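Local coordinates for CYTH domain-containing protein (PDB 2DC4), which is of unknown function but has the CYTH fold and probably acts on triphosphate compounds, with divalent metal ions, inside a beta-barrel tunnel, at residues Ile3-Phe7 against Gly136-Trp141; Val9-Lys15 against Glu113-Val117; Ile28-Val34 against Arg45-Asn51. One frame throughout, in Å; residues are numbered along the deposited sequence.

Contact 1 of 3, residues Ile3-Phe7 against Gly136-Trp141; sequences IEVKF and GKKIIW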
loop_
_atom_site.group_PDB
_atom_site.type_symbol
_atom_site.label_atom_id
_atom_site.label_comp_id
_atom_site.label_asym_id
_atom_site.label_seq_id
_atom_site.Cartn_x
_atom_site.Cartn_y
_atom_site.Cartn_z
ATOM N N ILE A 3 -17.797 11.232 9.504
ATOM C CA ILE A 3 -18.889 11.315 10.468
ATOM C C ILE A 3 -19.928 10.263 10.103
ATOM O O ILE A 3 -20.454 10.249 8.988
ATOM C CB ILE A 3 -19.551 12.709 10.460
ATOM C CG1 ILE A 3 -18.529 13.772 10.876
ATOM C CG2 ILE A 3 -20.740 12.728 11.413
ATOM C CD1 ILE A 3 -17.963 13.582 12.281
ATOM N N GLU A 4 -20.226 9.378 11.045
ATOM C CA GLU A 4 -21.190 8.331 10.771
ATOM C C GLU A 4 -21.778 7.696 12.020
ATOM O O GLU A 4 -21.135 7.635 13.065
ATOM C CB GLU A 4 -20.535 7.247 9.918
ATOM C CG GLU A 4 -19.212 6.747 10.468
ATOM C CD GLU A 4 -18.660 5.576 9.680
ATOM O OE1 GLU A 4 -18.643 5.654 8.434
ATOM O OE2 GLU A 4 -18.236 4.582 10.307
ATOM N N VAL A 5 -23.018 7.236 11.898
ATOM C CA VAL A 5 -23.702 6.566 12.991
ATOM C C VAL A 5 -24.144 5.209 12.456
ATOM O O VAL A 5 -24.665 5.109 11.345
ATOM C CB VAL A 5 -24.934 7.355 13.463
ATOM C CG1 VAL A 5 -25.584 6.647 14.642
ATOM C CG2 VAL A 5 -24.512 8.765 13.860
ATOM N N LYS A 6 -23.922 4.173 13.254
ATOM C CA LYS A 6 -24.265 2.808 12.876
ATOM C C LYS A 6 -25.517 2.361 13.620
ATOM O O LYS A 6 -25.678 2.662 14.802
ATOM C CB LYS A 6 -23.104 1.872 13.226
ATOM C CG LYS A 6 -23.302 0.423 12.787
ATOM C CD LYS A 6 -22.164 -0.470 13.282
ATOM C CE LYS A 6 -20.816 -0.008 12.754
ATOM N NZ LYS A 6 -19.711 -0.876 13.253
ATOM N N PHE A 7 -26.390 1.640 12.924
ATOM C CA PHE A 7 -27.630 1.140 13.515
ATOM C C PHE A 7 -27.812 -0.354 13.277
ATOM O O PHE A 7 -27.494 -0.867 12.202
ATOM C CB PHE A 7 -28.850 1.860 12.926
ATOM C CG PHE A 7 -28.831 3.351 13.108
ATOM C CD1 PHE A 7 -28.110 4.164 12.239
ATOM C CD2 PHE A 7 -29.545 3.945 14.143
ATOM C CE1 PHE A 7 -28.100 5.549 12.395
ATOM C CE2 PHE A 7 -29.545 5.330 14.307
ATOM C CZ PHE A 7 -28.821 6.134 13.431
ATOM N N GLY A 136 -23.213 17.820 10.928
ATOM C CA GLY A 136 -23.262 16.537 10.253
ATOM C C GLY A 136 -24.106 15.541 11.022
ATOM O O GLY A 136 -24.943 14.845 10.444
ATOM N N LYS A 137 -23.888 15.469 12.329
ATOM C CA LYS A 137 -24.658 14.546 13.153
ATOM C C LYS A 137 -26.134 14.914 13.139
ATOM O O LYS A 137 -26.992 14.040 13.213
ATOM C CB LYS A 137 -24.125 14.527 14.587
ATOM C CG LYS A 137 -22.746 13.899 14.704
ATOM C CD LYS A 137 -22.379 13.588 16.147
ATOM C CE LYS A 137 -21.040 12.874 16.222
ATOM N NZ LYS A 137 -20.716 12.423 17.605
ATOM N N LYS A 138 -26.433 16.207 13.037
ATOM C CA LYS A 138 -27.821 16.656 12.996
ATOM C C LYS A 138 -28.477 16.160 11.712
ATOM O O LYS A 138 -29.654 15.782 11.700
ATOM C CB LYS A 138 -27.892 18.186 13.057
ATOM C CG LYS A 138 -27.374 18.786 14.356
ATOM C CD LYS A 138 -27.493 20.305 14.341
ATOM C CE LYS A 138 -27.055 20.910 15.667
ATOM N NZ LYS A 138 -27.264 22.384 15.698
ATOM N N ILE A 139 -27.709 16.155 10.627
ATOM C CA ILE A 139 -28.232 15.694 9.349
ATOM C C ILE A 139 -28.474 14.191 9.408
ATOM O O ILE A 139 -29.501 13.698 8.946
ATOM C CB ILE A 139 -27.252 16.001 8.197
ATOM C CG1 ILE A 139 -27.154 17.513 7.991
ATOM C CG2 ILE A 139 -27.719 15.317 6.919
ATOM C CD1 ILE A 139 -26.128 17.921 6.948
ATOM N N ILE A 140 -27.518 13.469 9.981
ATOM C CA ILE A 140 -27.638 12.023 10.101
ATOM C C ILE A 140 -28.878 11.668 10.903
ATOM O O ILE A 140 -29.630 10.778 10.520
ATOM C CB ILE A 140 -26.393 11.411 10.776
ATOM C CG1 ILE A 140 -25.221 11.445 9.792
ATOM C CG2 ILE A 140 -26.686 9.977 11.236
ATOM C CD1 ILE A 140 -23.906 10.966 10.354
ATOM N N TRP A 141 -29.104 12.371 12.007
ATOM C CA TRP A 141 -30.277 12.063 12.815
ATOM C C TRP A 141 -31.611 12.433 12.165
ATOM O O TRP A 141 -32.613 11.760 12.394
ATOM C CB TRP A 141 -30.130 12.666 14.216
ATOM C CG TRP A 141 -29.283 11.771 15.064
ATOM C CD1 TRP A 141 -27.960 11.929 15.371
ATOM C CD2 TRP A 141 -29.665 10.493 15.586
ATOM N NE1 TRP A 141 -27.494 10.821 16.042
ATOM C CE2 TRP A 141 -28.521 9.926 16.188
ATOM C CE3 TRP A 141 -30.865 9.772 15.596
ATOM C CZ2 TRP A 141 -28.541 8.666 16.797
ATOM C CZ3 TRP A 141 -30.885 8.515 16.202
ATOM C CH2 TRP A 141 -29.727 7.980 16.793
#
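I3, V5 and F7 lie on the outer side of the first strand of the CYTH tunnel barrel and pack against helix 133-146, whose I140 and W141 meet them. E4 and K6, on the other side of the strand and so toward the tunnel, belong with E2 to the ExExK sequence, the signature of this family. Strand and helix run roughly parallel, at 35° and 8.5 Å between axes. F7 and W141 form an offset edge-to-face pair: the phenylalanine ring turns its edge to the indole's six-membered ring, planes at 73°, with F7 CE2 3.6 Å from W141 CH2. The indole also reaches V5 CG1. With an alanine in place of W141, the F7 edge would probably lose the face it rests on, and a gap would open beside V5. Branched aliphatics fill the rest: V5 CG2 meets I140 CG2 obliquely at 3.6 Å. G136 brings the helix backbone near I3 without a side chain in the way, while K137 lays its CG against I3 and sends its amine to E68. I140 CG1 lies beside the backbone N and the chain then extends (chi2 176°), carrying I140 CD1 to 3.8 Å from both I3 CG2 and E4 CA.

Contact 2 of 3, residues Val9-Lys15 against Glu113-Val117; sequences VNFEDIK and ELNRV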
loop_
_atom_site.group_PDB
_atom_site.type_symbol
_atom_site.label_atom_id
_atom_site.label_comp_id
_atom_site.label_asym_id
_atom_site.label_seq_id
_atom_site.Cartn_x
_atom_site.Cartn_y
_atom_site.Cartn_z
ATOM N N VAL A 9 -30.143 -3.149 12.371
ATOM C CA VAL A 9 -31.414 -3.106 11.665
ATOM C C VAL A 9 -31.891 -4.422 11.079
ATOM O O VAL A 9 -31.165 -5.416 11.070
ATOM C CB VAL A 9 -31.332 -2.143 10.469
ATOM C CG1 VAL A 9 -30.900 -0.765 10.920
ATOM C CG2 VAL A 9 -30.356 -2.710 9.438
ATOM N N ASN A 10 -33.129 -4.409 10.595
ATOM C CA ASN A 10 -33.675 -5.566 9.906
ATOM C C ASN A 10 -33.425 -5.212 8.443
ATOM O O ASN A 10 -33.986 -4.243 7.919
ATOM C CB ASN A 10 -35.173 -5.735 10.150
ATOM C CG ASN A 10 -35.761 -6.871 9.325
ATOM O OD1 ASN A 10 -35.940 -6.741 8.113
ATOM N ND2 ASN A 10 -36.046 -7.997 9.974
ATOM N N PHE A 11 -32.560 -5.986 7.800
ATOM C CA PHE A 11 -32.180 -5.749 6.413
ATOM C C PHE A 11 -33.305 -5.436 5.437
ATOM O O PHE A 11 -33.306 -4.388 4.791
ATOM C CB PHE A 11 -31.399 -6.944 5.870
ATOM C CG PHE A 11 -30.892 -6.733 4.476
ATOM C CD1 PHE A 11 -29.751 -5.973 4.250
ATOM C CD2 PHE A 11 -31.591 -7.239 3.386
ATOM C CE1 PHE A 11 -29.314 -5.717 2.955
ATOM C CE2 PHE A 11 -31.165 -6.989 2.091
ATOM C CZ PHE A 11 -30.022 -6.224 1.874
ATOM N N GLU A 12 -34.254 -6.355 5.309
ATOM C CA GLU A 12 -35.351 -6.174 4.374
ATOM C C GLU A 12 -36.193 -4.926 4.624
ATOM O O GLU A 12 -36.518 -4.196 3.691
ATOM C CB GLU A 12 -36.250 -7.417 4.372
ATOM C CG GLU A 12 -35.585 -8.677 3.813
ATOM C CD GLU A 12 -34.642 -9.356 4.796
ATOM O OE1 GLU A 12 -33.973 -10.337 4.391
ATOM O OE2 GLU A 12 -34.571 -8.922 5.970
ATOM N N ASP A 13 -36.536 -4.678 5.883
ATOM C CA ASP A 13 -37.354 -3.522 6.226
ATOM C C ASP A 13 -36.667 -2.193 5.921
ATOM O O ASP A 13 -37.252 -1.313 5.289
ATOM C CB ASP A 13 -37.737 -3.564 7.711
ATOM C CG ASP A 13 -38.472 -4.839 8.091
ATOM O OD1 ASP A 13 -39.414 -5.227 7.366
ATOM O OD2 ASP A 13 -38.117 -5.453 9.121
ATOM N N ILE A 14 -35.419 -2.050 6.356
ATOM C CA ILE A 14 -34.700 -0.802 6.136
ATOM C C ILE A 14 -34.341 -0.563 4.668
ATOM O O ILE A 14 -34.305 0.581 4.214
ATOM C CB ILE A 14 -33.434 -0.733 7.016
ATOM C CG1 ILE A 14 -33.036 0.729 7.228
ATOM C CG2 ILE A 14 -32.297 -1.521 6.383
ATOM C CD1 ILE A 14 -34.024 1.510 8.083
ATOM N N LYS A 15 -34.082 -1.637 3.926
ATOM C CA LYS A 15 -33.757 -1.509 2.509
ATOM C C LYS A 15 -34.978 -0.890 1.833
ATOM O O LYS A 15 -34.860 0.033 1.026
ATOM C CB LYS A 15 -33.452 -2.884 1.902
ATOM C CG LYS A 15 -33.122 -2.865 0.412
ATOM C CD LYS A 15 -32.676 -4.241 -0.065
ATOM C CE LYS A 15 -32.314 -4.247 -1.546
ATOM N NZ LYS A 15 -33.483 -3.978 -2.432
ATOM N N GLU A 113 -24.931 2.863 3.966
ATOM C CA GLU A 113 -24.203 1.624 3.728
ATOM C C GLU A 113 -24.951 0.561 4.516
ATOM O O GLU A 113 -24.850 0.505 5.741
ATOM C CB GLU A 113 -22.755 1.723 4.217
ATOM C CG GLU A 113 -21.976 2.904 3.629
ATOM C CD GLU A 113 -20.506 2.889 3.999
ATOM O OE1 GLU A 113 -20.178 2.610 5.172
ATOM O OE2 GLU A 113 -19.674 3.174 3.115
ATOM N N LEU A 114 -25.718 -0.262 3.808
ATOM C CA LEU A 114 -26.495 -1.328 4.437
ATOM C C LEU A 114 -25.639 -2.574 4.371
ATOM O O LEU A 114 -25.413 -3.127 3.294
ATOM C CB LEU A 114 -27.814 -1.528 3.685
ATOM C CG LEU A 114 -28.789 -2.559 4.253
ATOM C CD1 LEU A 114 -28.991 -2.311 5.747
ATOM C CD2 LEU A 114 -30.112 -2.464 3.503
ATOM N N ASN A 115 -25.175 -3.016 5.535
ATOM C CA ASN A 115 -24.277 -4.157 5.617
ATOM C C ASN A 115 -24.819 -5.447 6.195
ATOM O O ASN A 115 -25.420 -5.449 7.268
ATOM C CB ASN A 115 -23.057 -3.776 6.447
ATOM C CG ASN A 115 -22.359 -2.550 5.919
ATOM O OD1 ASN A 115 -21.895 -2.536 4.783
ATOM N ND2 ASN A 115 -22.283 -1.510 6.743
ATOM N N ARG A 116 -24.584 -6.546 5.483
ATOM C CA ARG A 116 -24.966 -7.862 5.981
ATOM C C ARG A 116 -23.599 -8.435 6.340
ATOM O O ARG A 116 -22.852 -8.886 5.472
ATOM C CB ARG A 116 -25.656 -8.681 4.889
ATOM C CG ARG A 116 -26.836 -7.953 4.275
ATOM C CD ARG A 116 -27.935 -8.896 3.835
ATOM N NE ARG A 116 -28.705 -9.386 4.972
ATOM C CZ ARG A 116 -29.759 -10.188 4.866
ATOM N NH1 ARG A 116 -30.164 -10.596 3.671
ATOM N NH2 ARG A 116 -30.422 -10.560 5.954
ATOM N N VAL A 117 -23.277 -8.383 7.628
ATOM C CA VAL A 117 -21.957 -8.792 8.141
ATOM C C VAL A 117 -21.931 -10.234 8.657
ATOM O O VAL A 117 -22.645 -10.620 9.582
ATOM C CB VAL A 117 -21.551 -7.862 9.286
ATOM C CG1 VAL A 117 -20.115 -8.181 9.702
ATOM C CG2 VAL A 117 -21.636 -6.417 8.854
HETATM O O HOH W 1 -32.458 -12.621 4.534
#
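F11 and L114 mark the nearest backbone approach, their CA atoms 7.5 Å apart, where the first turn of helix 11-21 passes over strand 113-117. Helix and strand run almost antiparallel, at 170°, with axes 9.9 Å apart, a spacing that leaves room for one layer of side chains. N10 is the N-cap, its OD1 accepting the backbone N-H of D13, and this caps the first turn, the one that brings F11 over the strand.

F11 lies at the middle of the layer. The guanidinium of R116 is stacked flat on its ring, planes only 4° apart and centres 4.1 Å apart, shifted so that the cation sits off-centre while CD makes a CH-pi contact over the ring face. R116 reaches this position because its chain folds at chi2 and again at chi3 (76°), laying CG, CD and NE along the aromatic surface. Arginine suits the rim, since its flat end can cover a ring and still use its N-H groups: NE forms a salt bridge with D122, and the pairing with E12 is long, NH1 to OE1 3.9 Å. A water helps close that gap, donating to E12 OE1 at 2.7 Å and accepting from R116 NH1 at 3.2 Å.

Deeper in, the forked end of L114 fills the space between ring and helix. L114 CD2 meets F11 CE1 at 3.4 Å and also touches CB of K15, whose amine goes on to E19. L114 CD1 presses tightly on I14 CG2, at 3.5 Å, with V9 beyond. N115 turns away from the helix; its amide hydrogen-bonds R102 and Y159. Such a helix laid along a barrel strand, antiparallel to it, apolar beneath and charged along its rim, is part of the helical layer outside the CYTH tunnel barrel.

Contact 3 of 3, residues Ile28-Val34 against Arg45-Asn51; sequences IEEQEDV and RVRKINN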
loop_
_atom_site.group_PDB
_atom_site.type_symbol
_atom_site.label_atom_id
_atom_site.label_comp_id
_atom_site.label_asym_id
_atom_site.label_seq_id
_atom_site.Cartn_x
_atom_site.Cartn_y
_atom_site.Cartn_z
ATOM N N ILE A 28 -23.506 -2.914 -5.033
ATOM C CA ILE A 28 -23.257 -3.854 -3.945
ATOM C C ILE A 28 -21.773 -4.192 -3.948
ATOM O O ILE A 28 -21.186 -4.397 -5.012
ATOM C CB ILE A 28 -24.048 -5.166 -4.141
ATOM C CG1 ILE A 28 -25.550 -4.887 -4.071
ATOM C CG2 ILE A 28 -23.645 -6.189 -3.075
ATOM C CD1 ILE A 28 -26.408 -6.085 -4.441
ATOM N N GLU A 29 -21.163 -4.223 -2.768
ATOM C CA GLU A 29 -19.748 -4.571 -2.649
ATOM C C GLU A 29 -19.582 -5.755 -1.701
ATOM O O GLU A 29 -20.022 -5.700 -0.554
ATOM C CB GLU A 29 -18.926 -3.385 -2.123
ATOM C CG GLU A 29 -18.823 -2.211 -3.096
ATOM C CD GLU A 29 -17.934 -1.084 -2.591
ATOM O OE1 GLU A 29 -17.524 -1.115 -1.412
ATOM O OE2 GLU A 29 -17.651 -0.152 -3.378
ATOM N N GLU A 30 -18.964 -6.828 -2.189
ATOM C CA GLU A 30 -18.709 -8.001 -1.359
ATOM C C GLU A 30 -17.303 -7.769 -0.830
ATOM O O GLU A 30 -16.319 -7.932 -1.553
ATOM C CB GLU A 30 -18.781 -9.276 -2.199
ATOM C CG GLU A 30 -20.150 -9.480 -2.844
ATOM C CD GLU A 30 -20.266 -10.799 -3.576
ATOM O OE1 GLU A 30 -20.073 -11.851 -2.932
ATOM O OE2 GLU A 30 -20.555 -10.785 -4.793
ATOM N N GLN A 31 -17.218 -7.378 0.439
ATOM C CA GLN A 31 -15.943 -7.033 1.051
ATOM C C GLN A 31 -15.367 -8.031 2.041
ATOM O O GLN A 31 -16.090 -8.721 2.759
ATOM C CB GLN A 31 -16.075 -5.681 1.760
ATOM C CG GLN A 31 -16.895 -4.642 1.001
ATOM C CD GLN A 31 -17.038 -3.351 1.777
ATOM O OE1 GLN A 31 -17.161 -3.365 3.002
ATOM N NE2 GLN A 31 -17.031 -2.222 1.068
ATOM N N GLU A 32 -14.041 -8.085 2.072
ATOM C CA GLU A 32 -13.319 -8.941 2.999
ATOM C C GLU A 32 -12.200 -8.066 3.543
ATOM O O GLU A 32 -11.313 -7.652 2.791
ATOM C CB GLU A 32 -12.729 -10.159 2.279
ATOM C CG GLU A 32 -12.000 -11.121 3.211
ATOM C CD GLU A 32 -11.464 -12.352 2.500
ATOM O OE1 GLU A 32 -12.225 -12.973 1.728
ATOM O OE2 GLU A 32 -10.285 -12.703 2.724
ATOM N N ASP A 33 -12.265 -7.762 4.839
ATOM C CA ASP A 33 -11.267 -6.920 5.490
ATOM C C ASP A 33 -10.399 -7.688 6.463
ATOM O O ASP A 33 -10.907 -8.377 7.343
ATOM C CB ASP A 33 -11.928 -5.788 6.283
ATOM C CG ASP A 33 -12.833 -4.926 5.442
ATOM O OD1 ASP A 33 -12.630 -4.871 4.216
ATOM O OD2 ASP A 33 -13.741 -4.288 6.022
ATOM N N VAL A 34 -9.085 -7.562 6.312
ATOM C CA VAL A 34 -8.162 -8.208 7.232
ATOM C C VAL A 34 -7.600 -7.097 8.117
ATOM O O VAL A 34 -6.885 -6.206 7.649
ATOM C CB VAL A 34 -7.015 -8.932 6.487
ATOM C CG1 VAL A 34 -5.989 -9.444 7.483
ATOM C CG2 VAL A 34 -7.579 -10.080 5.677
ATOM N N ARG A 45 -6.459 -1.905 8.220
ATOM C CA ARG A 45 -6.987 -3.071 7.536
ATOM C C ARG A 45 -6.672 -3.044 6.057
ATOM O O ARG A 45 -6.391 -1.991 5.479
ATOM C CB ARG A 45 -8.508 -3.152 7.700
ATOM C CG ARG A 45 -9.234 -2.105 6.884
ATOM C CD ARG A 45 -10.743 -2.115 7.068
ATOM N NE ARG A 45 -11.341 -1.054 6.263
ATOM C CZ ARG A 45 -12.339 -0.277 6.669
ATOM N NH1 ARG A 45 -12.858 -0.438 7.877
ATOM N NH2 ARG A 45 -12.804 0.673 5.867
ATOM N N VAL A 46 -6.707 -4.225 5.459
ATOM C CA VAL A 46 -6.508 -4.382 4.031
ATOM C C VAL A 46 -7.846 -4.917 3.547
ATOM O O VAL A 46 -8.299 -5.973 3.992
ATOM C CB VAL A 46 -5.417 -5.409 3.698
ATOM C CG1 VAL A 46 -5.417 -5.684 2.199
ATOM C CG2 VAL A 46 -4.061 -4.897 4.151
ATOM N N ARG A 47 -8.483 -4.178 2.651
ATOM C CA ARG A 47 -9.781 -4.581 2.119
ATOM C C ARG A 47 -9.731 -5.076 0.683
ATOM O O ARG A 47 -9.037 -4.507 -0.160
ATOM C CB ARG A 47 -10.765 -3.408 2.189
ATOM C CG ARG A 47 -12.036 -3.619 1.363
ATOM C CD ARG A 47 -13.082 -2.540 1.643
ATOM N NE ARG A 47 -13.540 -2.587 3.029
ATOM C CZ ARG A 47 -14.276 -1.642 3.610
ATOM N NH1 ARG A 47 -14.641 -0.567 2.927
ATOM N NH2 ARG A 47 -14.644 -1.774 4.876
ATOM N N LYS A 48 -10.470 -6.154 0.433
ATOM C CA LYS A 48 -10.615 -6.733 -0.896
ATOM C C LYS A 48 -12.104 -6.692 -1.235
ATOM O O LYS A 48 -12.937 -7.124 -0.438
ATOM C CB LYS A 48 -10.147 -8.190 -0.913
ATOM C CG LYS A 48 -8.651 -8.362 -0.828
ATOM C CD LYS A 48 -8.248 -9.832 -0.811
ATOM C CE LYS A 48 -8.563 -10.497 0.526
ATOM N NZ LYS A 48 -8.057 -11.898 0.588
ATOM N N ILE A 49 -12.440 -6.143 -2.398
ATOM C CA ILE A 49 -13.827 -6.102 -2.837
ATOM C C ILE A 49 -13.818 -7.137 -3.944
ATOM O O ILE A 49 -13.417 -6.869 -5.069
ATOM C CB ILE A 49 -14.214 -4.735 -3.392
ATOM C CG1 ILE A 49 -13.840 -3.649 -2.379
ATOM C CG2 ILE A 49 -15.725 -4.694 -3.649
ATOM C CD1 ILE A 49 -14.200 -2.239 -2.817
ATOM N N ASN A 50 -14.251 -8.337 -3.596
ATOM C CA ASN A 50 -14.220 -9.452 -4.520
ATOM C C ASN A 50 -15.026 -9.385 -5.807
ATOM O O ASN A 50 -14.656 -10.027 -6.794
ATOM C CB ASN A 50 -14.535 -10.718 -3.733
ATOM C CG ASN A 50 -13.662 -10.843 -2.499
ATOM O OD1 ASN A 50 -12.507 -11.265 -2.578
ATOM N ND2 ASN A 50 -14.224 -10.511 -1.341
ATOM N N ASN A 51 -16.106 -8.611 -5.824
ATOM C CA ASN A 51 -16.917 -8.519 -7.031
ATOM C C ASN A 51 -16.539 -7.355 -7.946
ATOM O O ASN A 51 -17.033 -7.264 -9.069
ATOM C CB ASN A 51 -18.405 -8.432 -6.662
ATOM C CG ASN A 51 -18.736 -7.187 -5.872
ATOM O OD1 ASN A 51 -18.037 -6.844 -4.924
ATOM N ND2 ASN A 51 -19.815 -6.505 -6.254
HETATM O O HOH W 2 -8.601 -8.404 2.685
#
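Strands 24-36 and 42-49 form an antiparallel hairpin, and the contact follows it from the V34-V46 pair to the loop at N51, just past strand 42-49, the strands at 161°. Backbone bonds join the hydrogen-bonded pairs, as in E32 N to K48 O at 2.9 Å, and a water bridges E32 O and V46 O. In the non-hydrogen-bonded pair D33-R47, the arginine grips the carboxylate side-on: R47 NE reaches D33 OD1 at 2.7 Å and R47 NH2 reaches D33 OD2 at 2.9 Å. Both oxygens lie in the guanidinium plane and are met on their syn sides, fixing both groups' rotation; the bend of R47 at chi3 (-64°) turns its NE edge to D33. Q31 stacks its amide on the guanidinium at 28°, with OE1, which also accepts from K100, 3.4 Å from R47 CZ. These residues, with R45, whose NH1 is hydrogen-bonded to Y35, face the CYTH barrel's tunnel, where basic groups probably receive phosphates, as in relatives. On the opposite face, V34 and V46 pack on I84 of helix 80-89, and K48 NZ meets E32 OE2 at 3.2 Å from above the carboxylate plane, while E32 OE1 pairs with K99. The amide of N51 stands in for a peptide, ND2 donating to I28 O at 2.8 Å and OD1 accepting from E30 N at 2.9 Å.

Overall arrangement
All three contacts reach the same closed sheet but play different parts in it. Contacts 1 and 2 each lay a helix on a barrel strand, and strand 2-8 of the first leads into helix 11-21 of the second. Contact 1 is the buried one, apolar and aromatic; contact 2 has a similar core but opens at its rim into ion pairs and water. Contact 3 is backbone-bonded strand pairing within the sheet, with buried charges on one face and a more exposed ion pair on the other; its centre is about 24 Å from that of contact 1, across the chain's centre. Along the chain contact 3 nests inside contact 2, and that inside contact 1.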